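Local coordinates for protein carbon monoxide dehydrogenase (Thermococcus sp. AM4, PDB 6T7J) that probably oxidises carbon monoxide to carbon dioxide through a nickel-iron-sulfur centre, here isolated without nickel, and passes the electrons on through iron-sulfur clusters, at residues Glu109-Val114 with Glu148-Leu153. Numbering follows the deposited sequence.
Sequences EVFKGV and EIAREL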
loop_
_atom_site.group_PDB
_atom_site.type_symbol
_atom_site.label_atom_id
_atom_site.label_comp_id
_atom_site.label_asym_id
_atom_site.label_seq_id
_atom_site.Cartn_x
_atom_site.Cartn_y
_atom_site.Cartn_z
ATOM N N GLU A 109 20.408 -4.303 4.214
ATOM C CA GLU A 109 20.803 -4.336 5.619
ATOM C C GLU A 109 21.998 -5.262 5.827
ATOM O O GLU A 109 22.983 -4.888 6.479
ATOM C CB GLU A 109 19.622 -4.774 6.486
ATOM C CG GLU A 109 18.534 -3.716 6.630
ATOM C CD GLU A 109 17.213 -4.290 7.123
ATOM O OE1 GLU A 109 17.223 -5.379 7.738
ATOM O OE2 GLU A 109 16.164 -3.648 6.894
ATOM N N VAL A 110 21.935 -6.473 5.266
ATOM C CA VAL A 110 23.052 -7.405 5.436
ATOM C C VAL A 110 24.320 -6.862 4.772
ATOM O O VAL A 110 25.424 -6.957 5.329
ATOM C CB VAL A 110 22.682 -8.800 4.899
ATOM C CG1 VAL A 110 23.889 -9.729 4.964
ATOM C CG2 VAL A 110 21.524 -9.376 5.697
ATOM N N PHE A 111 24.181 -6.277 3.579
ATOM C CA PHE A 111 25.339 -5.753 2.859
ATOM C C PHE A 111 25.988 -4.599 3.616
ATOM O O PHE A 111 27.220 -4.490 3.666
ATOM C CB PHE A 111 24.907 -5.316 1.458
ATOM C CG PHE A 111 25.946 -4.538 0.706
ATOM C CD1 PHE A 111 27.120 -5.141 0.290
ATOM C CD2 PHE A 111 25.736 -3.205 0.397
ATOM C CE1 PHE A 111 28.068 -4.425 -0.411
ATOM C CE2 PHE A 111 26.682 -2.485 -0.305
ATOM C CZ PHE A 111 27.850 -3.095 -0.707
ATOM N N LYS A 112 25.175 -3.732 4.220
ATOM C CA LYS A 112 25.711 -2.633 5.015
ATOM C C LYS A 112 26.385 -3.149 6.278
ATOM O O LYS A 112 27.428 -2.626 6.689
ATOM C CB LYS A 112 24.596 -1.648 5.363
ATOM C CG LYS A 112 25.075 -0.373 6.033
ATOM C CD LYS A 112 23.986 0.225 6.909
ATOM C CE LYS A 112 24.434 1.536 7.537
ATOM N NZ LYS A 112 23.522 1.964 8.636
ATOM N N GLY A 113 25.805 -4.171 6.912
ATOM C CA GLY A 113 26.461 -4.776 8.057
ATOM C C GLY A 113 27.807 -5.381 7.710
ATOM O O GLY A 113 28.732 -5.358 8.526
ATOM N N VAL A 114 27.936 -5.928 6.500
ATOM C CA VAL A 114 29.231 -6.454 6.074
ATOM C C VAL A 114 30.195 -5.319 5.735
ATOM O O VAL A 114 31.406 -5.432 5.968
ATOM C CB VAL A 114 29.047 -7.421 4.891
ATOM C CG1 VAL A 114 30.392 -7.848 4.319
ATOM C CG2 VAL A 114 28.265 -8.627 5.344
ATOM N N GLU A 148 35.211 0.218 2.442
ATOM C CA GLU A 148 34.822 1.626 2.390
ATOM C C GLU A 148 33.980 1.922 1.150
ATOM O O GLU A 148 32.977 2.654 1.223
ATOM C CB GLU A 148 36.070 2.509 2.432
ATOM C CG GLU A 148 35.853 3.946 1.984
ATOM C CD GLU A 148 34.946 4.724 2.920
ATOM O OE1 GLU A 148 34.755 4.288 4.076
ATOM O OE2 GLU A 148 34.423 5.777 2.497
ATOM N N ILE A 149 34.387 1.374 -0.000
ATOM C CA ILE A 149 33.559 1.438 -1.202
ATOM C C ILE A 149 32.174 0.876 -0.909
ATOM O O ILE A 149 31.148 1.466 -1.277
ATOM C CB ILE A 149 34.233 0.679 -2.360
ATOM C CG1 ILE A 149 35.606 1.273 -2.676
ATOM C CG2 ILE A 149 33.345 0.690 -3.598
ATOM C CD1 ILE A 149 36.439 0.408 -3.600
ATOM N N ALA A 150 32.133 -0.280 -0.239
ATOM C CA ALA A 150 30.857 -0.902 0.096
ATOM C C ALA A 150 30.026 -0.014 1.014
ATOM O O ALA A 150 28.801 0.035 0.890
ATOM C CB ALA A 150 31.092 -2.271 0.736
ATOM N N ARG A 151 30.677 0.703 1.934
ATOM C CA ARG A 151 29.952 1.592 2.840
ATOM C C ARG A 151 29.291 2.733 2.078
ATOM O O ARG A 151 28.104 3.028 2.279
ATOM C CB ARG A 151 30.899 2.146 3.907
ATOM C CG ARG A 151 31.014 1.289 5.158
ATOM C CD ARG A 151 31.552 2.093 6.337
ATOM N NE ARG A 151 32.923 2.553 6.121
ATOM C CZ ARG A 151 34.009 1.821 6.354
ATOM N NH1 ARG A 151 35.214 2.329 6.128
ATOM N NH2 ARG A 151 33.893 0.580 6.812
ATOM N N GLU A 152 30.049 3.399 1.204
ATOM C CA GLU A 152 29.472 4.496 0.428
ATOM C C GLU A 152 28.346 3.999 -0.478
ATOM O O GLU A 152 27.271 4.624 -0.567
ATOM C CB GLU A 152 30.561 5.189 -0.389
ATOM C CG GLU A 152 31.790 5.565 0.424
ATOM C CD GLU A 152 32.891 6.178 -0.419
ATOM O OE1 GLU A 152 34.056 5.752 -0.278
ATOM O OE2 GLU A 152 32.593 7.086 -1.223
ATOM N N LEU A 153 28.572 2.865 -1.150
ATOM C CA LEU A 153 27.530 2.283 -1.984
ATOM C C LEU A 153 26.287 1.970 -1.166
ATOM O O LEU A 153 25.163 2.255 -1.595
ATOM C CB LEU A 153 28.045 1.022 -2.674
ATOM C CG LEU A 153 26.991 0.332 -3.540
ATOM C CD1 LEU A 153 26.638 1.222 -4.720
ATOM C CD2 LEU A 153 27.453 -1.037 -4.008
#
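F111, near the C-terminal end of helix 81-115, makes a buried apolar helix-helix contact with A150 and L153 of helix 146-162, about 25 Å from the centre of the chain (centre to centre). The F111 ring is the sole group of 109-114 that comes within 4.5 Å of 148-153. With CG anti to the backbone N (chi1 170°), the ring extends from its helix to the other, and its far end does the touching. F111 CZ lies 3.6 Å from A150 CB, and F111 CE2 lies 3.5 Å from A150 O, which approaches the ring obliquely. L153 CD2 is 3.9 Å from F111 CZ, again oblique to the ring, and the two side chains cross at about a right angle. Helix 212-242 covers F111 through L237, I240 and L241, and helix 127-136 meets L153 through L130 and L133, so four helices pack together here. Within 148-153, R151 NH1 bonds E148 OE1 at 2.9 Å, 26° out of the guanidinium plane. Weak hydrogen bonds from R151 NH2 to A115 O and between H147 ND1 and V114 O also join the two helices. Between the segments themselves, cohesion is therefore van der Waals contact at the end of one phenylalanine ring, with weak polar links at the margin.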